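Local coordinates for protein phiAB6 tailspike (Unidentified phage, PDB 5JS4) that probably binds and fragments the exopolysaccharide of Acinetobacter baumannii as a trimeric beta-helical tailspike of the phage, at residues R454-A457 / H458-F461; N484-G488 / N489-G493; V520-A524 / E525-I529; F545-N549 / A550-E554. One frame throughout, in Å; residues are numbered along the deposited sequence.

Interaction 1: residues R454-A457 / H458-F461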
loop_
_atom_site.group_PDB
_atom_site.type_symbol
_atom_site.label_atom_id
_atom_site.label_comp_id
_atom_site.label_asym_id
_atom_site.label_seq_id
_atom_site.Cartn_x
_atom_site.Cartn_y
_atom_site.Cartn_z
ATOM N N ARG A 454 18.235 -4.259 14.711
ATOM C CA ARG A 454 18.016 -5.018 15.942
ATOM C C ARG A 454 16.532 -5.294 16.164
ATOM O O ARG A 454 16.148 -6.408 16.526
ATOM C CB ARG A 454 18.582 -4.271 17.148
ATOM C CG ARG A 454 18.582 -5.093 18.426
ATOM C CD ARG A 454 19.307 -4.368 19.545
ATOM N NE ARG A 454 18.577 -3.187 19.992
ATOM C CZ ARG A 454 19.014 -2.329 20.913
ATOM N NH1 ARG A 454 20.196 -2.508 21.498
ATOM N NH2 ARG A 454 18.267 -1.286 21.251
ATOM N N THR A 455 15.716 -4.261 15.961
ATOM C CA THR A 455 14.271 -4.332 16.143
ATOM C C THR A 455 13.601 -3.628 14.979
ATOM O O THR A 455 14.021 -2.539 14.584
ATOM C CB THR A 455 13.836 -3.626 17.442
ATOM O OG1 THR A 455 14.439 -4.276 18.567
ATOM C CG2 THR A 455 12.313 -3.625 17.613
ATOM N N VAL A 456 12.567 -4.264 14.439
ATOM C CA VAL A 456 11.727 -3.675 13.405
ATOM C C VAL A 456 10.282 -3.829 13.866
ATOM O O VAL A 456 9.737 -4.936 13.875
ATOM C CB VAL A 456 11.954 -4.354 12.042
ATOM C CG1 VAL A 456 10.990 -3.814 10.994
ATOM C CG2 VAL A 456 13.389 -4.148 11.586
ATOM N N ALA A 457 9.684 -2.709 14.265
ATOM C CA ALA A 457 8.367 -2.695 14.886
ATOM C C ALA A 457 7.425 -1.771 14.129
ATOM O O ALA A 457 7.755 -0.619 13.873
ATOM C CB ALA A 457 8.480 -2.246 16.335
ATOM N N HIS A 458 6.255 -2.285 13.766
ATOM C CA HIS A 458 5.211 -1.470 13.141
ATOM C C HIS A 458 5.707 -0.679 11.934
ATOM O O HIS A 458 5.367 0.492 11.760
ATOM C CB HIS A 458 4.578 -0.542 14.177
ATOM C CG HIS A 458 3.998 -1.265 15.348
ATOM N ND1 HIS A 458 2.873 -2.055 15.255
ATOM C CD2 HIS A 458 4.399 -1.333 16.638
ATOM C CE1 HIS A 458 2.601 -2.569 16.440
ATOM N NE2 HIS A 458 3.514 -2.148 17.296
ATOM N N CYS A 459 6.508 -1.336 11.100
ATOM C CA CYS A 459 7.018 -0.732 9.880
ATOM C C CYS A 459 6.229 -1.245 8.686
ATOM O O CYS A 459 5.623 -2.315 8.744
ATOM C CB CYS A 459 8.500 -1.054 9.698
ATOM S SG CYS A 459 9.579 -0.206 10.873
ATOM N N GLY A 460 6.246 -0.462 7.615
ATOM C CA GLY A 460 5.645 -0.846 6.350
ATOM C C GLY A 460 6.720 -1.197 5.344
ATOM O O GLY A 460 7.715 -0.479 5.208
ATOM N N PHE A 461 6.515 -2.311 4.650
ATOM C CA PHE A 461 7.397 -2.752 3.584
ATOM C C PHE A 461 6.565 -3.004 2.339
ATOM O O PHE A 461 5.628 -3.802 2.358
ATOM C CB PHE A 461 8.149 -4.011 3.997
ATOM C CG PHE A 461 9.070 -3.798 5.154
ATOM C CD1 PHE A 461 10.370 -3.358 4.947
ATOM C CD2 PHE A 461 8.635 -4.020 6.451
ATOM C CE1 PHE A 461 11.220 -3.148 6.016
ATOM C CE2 PHE A 461 9.484 -3.812 7.524
ATOM C CZ PHE A 461 10.777 -3.374 7.305
#
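With chi1 of V456 at 175°, its CG1 methyl stands anti to the backbone N and reaches across the bend to F461, while chi1 of F461 (-64°) sets the ring beside its own backbone N and aims it back at the valine. The two side chains approach from opposite directions and meet in the plane of the ring: CG1 of V456 lies 3.7 Å from CZ of F461 and hardly farther from CE2, so the methyl abuts the rim of the phenyl group and not its face. SG of C459 packs against the same CG1 at 3.9 Å, and CB of C459 lies equally close to it. This small apolar cluster fills the inside of a corner of the right-handed parallel beta-helix, where the chain leaves strand 455-457 and turns into strand 460-469. H458 takes a positive phi (52°) at the corner, and its ring stacks on Y494 of the second subunit; the backbone O of H458 accepts a hydrogen bond from NZ of K463 in that subunit. Inside the coil, F461 continues the apolar column: its ring lies nearly parallel to that of F439 and meets W477 edge-to-face. Strand 478-480 adds V480 against V456 and L478 against F461.

Interaction 2: residues N484-G488 / N489-G493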
loop_
_atom_site.group_PDB
_atom_site.type_symbol
_atom_site.label_atom_id
_atom_site.label_comp_id
_atom_site.label_asym_id
_atom_site.label_seq_id
_atom_site.Cartn_x
_atom_site.Cartn_y
_atom_site.Cartn_z
ATOM N N ASN A 484 12.292 -12.082 19.038
ATOM C CA ASN A 484 10.923 -11.545 18.996
ATOM C C ASN A 484 10.882 -10.025 18.788
ATOM O O ASN A 484 9.967 -9.343 19.263
ATOM C CB ASN A 484 10.141 -11.936 20.261
ATOM C CG ASN A 484 9.620 -13.363 20.214
ATOM O OD1 ASN A 484 9.524 -13.975 19.150
ATOM N ND2 ASN A 484 9.265 -13.896 21.378
ATOM N N SER A 485 11.867 -9.504 18.060
ATOM C CA SER A 485 12.011 -8.063 17.873
ATOM C C SER A 485 11.571 -7.602 16.490
ATOM O O SER A 485 11.761 -6.442 16.136
ATOM C CB SER A 485 13.455 -7.638 18.124
ATOM O OG SER A 485 13.850 -7.961 19.445
ATOM N N CYS A 486 10.994 -8.514 15.711
ATOM C CA CYS A 486 10.333 -8.157 14.463
ATOM C C CYS A 486 8.847 -8.421 14.649
ATOM O O CYS A 486 8.416 -9.575 14.697
ATOM C CB CYS A 486 10.883 -8.969 13.294
ATOM S SG CYS A 486 10.153 -8.512 11.705
ATOM N N TYR A 487 8.070 -7.351 14.778
ATOM C CA TYR A 487 6.653 -7.476 15.098
ATOM C C TYR A 487 5.857 -6.261 14.645
ATOM O O TYR A 487 6.404 -5.170 14.479
ATOM C CB TYR A 487 6.472 -7.681 16.608
ATOM C CG TYR A 487 6.937 -6.514 17.456
ATOM C CD1 TYR A 487 6.069 -5.476 17.780
ATOM C CD2 TYR A 487 8.240 -6.453 17.940
ATOM C CE1 TYR A 487 6.487 -4.405 18.555
ATOM C CE2 TYR A 487 8.669 -5.385 18.714
ATOM C CZ TYR A 487 7.789 -4.365 19.020
ATOM O OH TYR A 487 8.209 -3.303 19.791
ATOM N N GLY A 488 4.561 -6.465 14.443
ATOM C CA GLY A 488 3.642 -5.376 14.138
ATOM C C GLY A 488 3.743 -4.825 12.728
ATOM O O GLY A 488 3.173 -3.782 12.432
ATOM N N ASN A 489 4.432 -5.544 11.845
ATOM C CA ASN A 489 4.784 -5.009 10.535
ATOM C C ASN A 489 3.756 -5.290 9.450
ATOM O O ASN A 489 2.889 -6.154 9.595
ATOM C CB ASN A 489 6.142 -5.558 10.112
ATOM C CG ASN A 489 7.242 -5.151 11.070
ATOM O OD1 ASN A 489 7.514 -3.962 11.242
ATOM N ND2 ASN A 489 7.867 -6.130 11.716
ATOM N N SER A 490 3.871 -4.529 8.367
ATOM C CA SER A 490 3.069 -4.719 7.171
ATOM C C SER A 490 4.011 -5.071 6.029
ATOM O O SER A 490 4.767 -4.219 5.566
ATOM C CB SER A 490 2.310 -3.437 6.834
ATOM O OG SER A 490 1.461 -3.038 7.893
ATOM N N PHE A 491 3.974 -6.329 5.600
ATOM C CA PHE A 491 4.751 -6.795 4.458
ATOM C C PHE A 491 3.793 -6.885 3.277
ATOM O O PHE A 491 3.337 -7.967 2.899
ATOM C CB PHE A 491 5.388 -8.153 4.761
ATOM C CG PHE A 491 6.176 -8.184 6.041
ATOM C CD1 PHE A 491 7.339 -7.432 6.176
ATOM C CD2 PHE A 491 5.764 -8.971 7.109
ATOM C CE1 PHE A 491 8.069 -7.462 7.356
ATOM C CE2 PHE A 491 6.496 -9.011 8.283
ATOM C CZ PHE A 491 7.647 -8.252 8.408
ATOM N N THR A 492 3.475 -5.730 2.703
ATOM C CA THR A 492 2.328 -5.623 1.804
ATOM C C THR A 492 2.678 -5.275 0.358
ATOM O O THR A 492 1.832 -4.792 -0.389
ATOM C CB THR A 492 1.302 -4.628 2.374
ATOM O OG1 THR A 492 1.943 -3.376 2.642
ATOM C CG2 THR A 492 0.711 -5.172 3.661
ATOM N N GLY A 493 3.913 -5.554 -0.040
ATOM C CA GLY A 493 4.290 -5.548 -1.450
ATOM C C GLY A 493 4.961 -6.861 -1.796
ATOM O O GLY A 493 5.429 -7.582 -0.912
HETATM O O HOH W 1 1.078 -3.369 10.612
#
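Two water bonds of equal length bridge the bend between G488 and S490: water 1 donates to the backbone O of G488 at 2.8 Å and to OG of S490, also at 2.8 Å. On the inner side of the same bend, SG of C486 lies 3.3 Å from ND2 of N489 and 4.1 Å from CZ of F491. The sulfur approaches the phenyl ring at its edge, close to the ring plane. In C486, chi1 of -177° sets SG beside the carbonyl carbon, where it meets N489 and F491. The amide of N489 lies against the backbone of Y487, with CG of N489 3.5 Å from O of Y487, but its polar ends serve the preceding corner: OD1 accepts from the backbone N of C459, and ND2 donates to the backbone O of V456. This buried carboxamide thus fixes one bend of the helix against the next. G488 turns the chain with positive phi (74°), and Y487 points the other way, its ring lining a pocket occupied by malonic acid together with N531, A532 and G533. In the beta-helix, strand 486-487 runs parallel beside strand 455-457, whereas strand 489-491, just past the corner, runs parallel between strands 460-469 and 519-523.

Interaction 3: residues V520-A524 / E525-I529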
loop_
_atom_site.group_PDB
_atom_site.type_symbol
_atom_site.label_atom_id
_atom_site.label_comp_id
_atom_site.label_asym_id
_atom_site.label_seq_id
_atom_site.Cartn_x
_atom_site.Cartn_y
_atom_site.Cartn_z
ATOM N N VAL A 520 1.461 -8.703 9.107
ATOM C CA VAL A 520 0.580 -9.120 8.034
ATOM C C VAL A 520 1.410 -9.141 6.757
ATOM O O VAL A 520 2.252 -8.267 6.550
ATOM C CB VAL A 520 -0.650 -8.183 7.910
ATOM C CG1 VAL A 520 -0.252 -6.758 7.535
ATOM C CG2 VAL A 520 -1.655 -8.735 6.911
ATOM N N SER A 521 1.190 -10.152 5.922
ATOM C CA SER A 521 1.886 -10.269 4.649
ATOM C C SER A 521 0.839 -10.419 3.552
ATOM O O SER A 521 -0.005 -11.309 3.617
ATOM C CB SER A 521 2.839 -11.465 4.668
ATOM O OG SER A 521 3.718 -11.442 3.556
ATOM N N VAL A 522 0.885 -9.523 2.569
ATOM C CA VAL A 522 -0.084 -9.511 1.476
ATOM C C VAL A 522 0.648 -9.395 0.148
ATOM O O VAL A 522 1.362 -8.424 -0.088
ATOM C CB VAL A 522 -1.064 -8.327 1.602
ATOM C CG1 VAL A 522 -2.061 -8.311 0.442
ATOM C CG2 VAL A 522 -1.793 -8.379 2.936
ATOM N N SER A 523 0.471 -10.400 -0.702
ATOM C CA SER A 523 0.970 -10.364 -2.069
ATOM C C SER A 523 0.241 -11.430 -2.866
ATOM O O SER A 523 -0.603 -12.144 -2.331
ATOM C CB SER A 523 2.476 -10.631 -2.112
ATOM O OG SER A 523 2.747 -12.010 -1.954
ATOM N N ALA A 524 0.593 -11.561 -4.139
ATOM C CA ALA A 524 0.034 -12.622 -4.966
ATOM C C ALA A 524 0.367 -14.020 -4.435
ATOM O O ALA A 524 -0.282 -14.989 -4.818
ATOM C CB ALA A 524 0.510 -12.476 -6.398
ATOM N N GLU A 525 1.377 -14.112 -3.566
ATOM C CA GLU A 525 1.765 -15.377 -2.930
ATOM C C GLU A 525 0.776 -15.822 -1.856
ATOM O O GLU A 525 0.736 -16.995 -1.498
ATOM C CB GLU A 525 3.144 -15.257 -2.273
ATOM C CG GLU A 525 4.284 -14.879 -3.202
ATOM C CD GLU A 525 5.619 -14.824 -2.481
ATOM O OE1 GLU A 525 5.708 -14.164 -1.423
ATOM O OE2 GLU A 525 6.587 -15.439 -2.971
ATOM N N GLY A 526 0.001 -14.882 -1.320
ATOM C CA GLY A 526 -0.935 -15.192 -0.249
ATOM C C GLY A 526 -1.218 -14.011 0.653
ATOM O O GLY A 526 -0.537 -12.981 0.598
ATOM N N ILE A 527 -2.248 -14.172 1.474
ATOM C CA ILE A 527 -2.624 -13.190 2.474
ATOM C C ILE A 527 -2.486 -13.884 3.819
ATOM O O ILE A 527 -3.195 -14.849 4.086
ATOM C CB ILE A 527 -4.084 -12.743 2.281
ATOM C CG1 ILE A 527 -4.278 -12.117 0.894
ATOM C CG2 ILE A 527 -4.497 -11.775 3.381
ATOM C CD1 ILE A 527 -5.687 -12.272 0.363
ATOM N N SER A 528 -1.572 -13.410 4.660
ATOM C CA SER A 528 -1.310 -14.082 5.925
ATOM C C SER A 528 -1.097 -13.114 7.064
ATOM O O SER A 528 -0.859 -11.924 6.857
ATOM C CB SER A 528 -0.080 -14.985 5.813
ATOM O OG SER A 528 1.104 -14.210 5.765
ATOM N N ILE A 529 -1.166 -13.651 8.274
ATOM C CA ILE A 529 -0.935 -12.866 9.471
ATOM C C ILE A 529 -0.387 -13.774 10.575
ATOM O O ILE A 529 -0.863 -14.896 10.763
ATOM C CB ILE A 529 -2.220 -12.107 9.888
ATOM C CG1 ILE A 529 -1.918 -11.119 11.019
ATOM C CG2 ILE A 529 -3.343 -13.073 10.246
ATOM C CD1 ILE A 529 -2.990 -10.063 11.194
HETATM O O HOH W 2 5.770 -11.204 -1.244
#
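A two-residue beta hairpin, strands 519-523 and 526-530 joined by a type I turn from S523 to G526, follows the parallel coils of the beta-helix. The short strand segments run antiparallel at 176°. S521 and S528 form one hydrogen-bonded pair: N of S521 reaches O of S528 at 2.9 Å from above the carbonyl plane, while N of S528 meets O of S521 at 2.8 Å almost in line with the C=O bond. S523 and G526 form the other, at the turn. There the side chain of S523 adds a further bond. Its OG, set between the backbone N and carbonyl carbon by chi1 of 77°, accepts the backbone N-H of E525 at 3.0 Å. Water 2 donates to OE1 of E525 at 3.0 Å and lies at a weak 3.2 Å from OG of S523. On the serine face, CB of S521 sits 3.4 Å from OG of S528, and the hydroxyl of S521 is hydrogen-bonded to the backbone O of T505. The other face bears V520, V522, I527 and I529, with CG2 of V522 4.4 Å from CG2 of I527. I527 meets I527 of both neighbouring subunits; V522 meets V522 of the second and V520 of the third. The hairpin is therefore two-sided in chemistry: the serine face is engaged within its own chain, by the turn, the loop at T505 and strand 537-541, and branched aliphatic groups pack in the trimer interface.

Interaction 4: residues F545-N549 / A550-E554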
loop_
_atom_site.group_PDB
_atom_site.type_symbol
_atom_site.label_atom_id
_atom_site.label_comp_id
_atom_site.label_asym_id
_atom_site.label_seq_id
_atom_site.Cartn_x
_atom_site.Cartn_y
_atom_site.Cartn_z
ATOM N N PHE A 545 -7.820 -21.999 2.852
ATOM C CA PHE A 545 -7.105 -21.536 4.034
ATOM C C PHE A 545 -6.077 -22.528 4.540
ATOM O O PHE A 545 -6.245 -23.740 4.409
ATOM C CB PHE A 545 -8.104 -21.234 5.146
ATOM C CG PHE A 545 -9.157 -20.254 4.738
ATOM C CD1 PHE A 545 -8.856 -18.907 4.656
ATOM C CD2 PHE A 545 -10.430 -20.683 4.394
ATOM C CE1 PHE A 545 -9.818 -17.992 4.266
ATOM C CE2 PHE A 545 -11.397 -19.774 4.004
ATOM C CZ PHE A 545 -11.086 -18.429 3.940
ATOM N N LYS A 546 -5.014 -21.989 5.129
ATOM C CA LYS A 546 -3.993 -22.796 5.779
ATOM C C LYS A 546 -3.671 -22.207 7.147
ATOM O O LYS A 546 -3.640 -20.987 7.315
ATOM C CB LYS A 546 -2.737 -22.880 4.915
ATOM C CG LYS A 546 -2.992 -23.499 3.554
ATOM C CD LYS A 546 -1.698 -23.778 2.813
ATOM C CE LYS A 546 -1.962 -24.478 1.493
ATOM N NZ LYS A 546 -0.683 -24.798 0.810
ATOM N N THR A 547 -3.432 -23.087 8.113
ATOM C CA THR A 547 -3.133 -22.681 9.484
ATOM C C THR A 547 -1.771 -23.220 9.899
ATOM O O THR A 547 -1.371 -24.297 9.467
ATOM C CB THR A 547 -4.216 -23.158 10.482
ATOM O OG1 THR A 547 -3.806 -22.844 11.819
ATOM C CG2 THR A 547 -4.478 -24.666 10.367
ATOM N N GLY A 548 -1.071 -22.460 10.737
ATOM C CA GLY A 548 0.249 -22.844 11.237
ATOM C C GLY A 548 0.266 -23.628 12.540
ATOM O O GLY A 548 1.313 -24.153 12.921
ATOM N N ASN A 549 -0.873 -23.720 13.230
ATOM C CA ASN A 549 -0.932 -24.391 14.538
ATOM C C ASN A 549 -1.983 -25.503 14.614
ATOM O O ASN A 549 -2.433 -25.862 15.702
ATOM C CB ASN A 549 -1.159 -23.363 15.653
ATOM C CG ASN A 549 -2.539 -22.739 15.608
ATOM O OD1 ASN A 549 -3.372 -23.096 14.773
ATOM N ND2 ASN A 549 -2.791 -21.801 16.517
ATOM N N ALA A 550 -2.365 -26.030 13.450
ATOM C CA ALA A 550 -3.325 -27.135 13.326
ATOM C C ALA A 550 -4.711 -26.810 13.884
ATOM O O ALA A 550 -5.496 -27.716 14.171
ATOM C CB ALA A 550 -2.773 -28.402 13.967
ATOM N N THR A 551 -5.017 -25.520 14.005
ATOM C CA THR A 551 -6.260 -25.072 14.614
ATOM C C THR A 551 -6.812 -23.879 13.838
ATOM O O THR A 551 -6.050 -23.045 13.347
ATOM C CB THR A 551 -6.035 -24.690 16.096
ATOM O OG1 THR A 551 -5.261 -25.712 16.747
ATOM C CG2 THR A 551 -7.357 -24.520 16.834
ATOM N N ILE A 552 -8.135 -23.819 13.705
ATOM C CA ILE A 552 -8.807 -22.642 13.155
ATOM C C ILE A 552 -9.951 -22.283 14.093
ATOM O O ILE A 552 -10.818 -23.118 14.352
ATOM C CB ILE A 552 -9.361 -22.886 11.734
ATOM C CG1 ILE A 552 -8.233 -23.280 10.774
ATOM C CG2 ILE A 552 -10.077 -21.639 11.221
ATOM C CD1 ILE A 552 -8.694 -23.688 9.388
ATOM N N ASP A 553 -9.936 -21.053 14.608
ATOM C CA ASP A 553 -11.007 -20.543 15.471
ATOM C C ASP A 553 -12.053 -19.778 14.663
ATOM O O ASP A 553 -11.723 -19.110 13.683
ATOM C CB ASP A 553 -10.451 -19.583 16.523
ATOM C CG ASP A 553 -9.584 -20.261 17.564
ATOM O OD1 ASP A 553 -9.380 -21.494 17.517
ATOM O OD2 ASP A 553 -9.110 -19.535 18.466
ATOM N N GLU A 554 -13.304 -19.869 15.108
ATOM C CA GLU A 554 -14.408 -19.054 14.598
ATOM C C GLU A 554 -15.155 -18.482 15.802
ATOM O O GLU A 554 -15.713 -19.233 16.601
ATOM C CB GLU A 554 -15.360 -19.896 13.741
ATOM C CG GLU A 554 -14.729 -20.505 12.488
ATOM C CD GLU A 554 -15.633 -21.501 11.770
ATOM O OE1 GLU A 554 -16.494 -22.136 12.419
ATOM O OE2 GLU A 554 -15.474 -21.668 10.542
HETATM O O HOH W 3 -0.810 -26.395 11.179
#
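A550, at the turn, has positive phi (61°) and donates its backbone N-H to water 3, N to water O 2.8 Å; the same water donates to the backbone O of T547 at 2.8 Å, tying the two sides of the loop together. T551 comes next and carries most of the polar contact. Its backbone O accepts the hydroxyl of T547, with OG1 to O at 2.7 Å, the donor tilted 28° from the carbonyl plane. Chi1 of T547 (174°) directs OG1 across the loop to this oxygen. The backbone N of T551 makes a weak bond to OD1 of N549 at 3.0 Å, and the side chains of N549 and T551 cross obliquely. These contacts close the connection from strand 544-547 to strand 551-556: residues of both strands pair in parallel with a strand of the third subunit, and D553 and E554 also with one of the second. I552 then turns its CG1 toward T547, 4.0 Å from CG2, and packs on F545 of the second subunit. D553 and E554 continue the strand along the trimer interface, D553 forming a salt bridge with R568 of the third subunit, E554 one with K567 of its own chain and another with K567 of the third subunit.

How the interactions relate
The four contacts follow one another along the chain, from the parallel coils into the region where the subunits share strands. Interactions 1 and 2 are equivalent corners on successive coils, their centres about 6 Å apart, joined by parallel strand pairing that includes a probable bond from N of F461 to O of S490. Interaction 2 is in turn joined to interaction 3, also buried, through N of F491 and O of V520, where parallel pairing gives way to an antiparallel hairpin. Interaction 4 touches none of the others and is only partly buried. The buried corners combine apolar and sulfur packing with the amide bonds of N489; backbone pairing dominates the hairpin, and hydroxyl and water bonds the last loop.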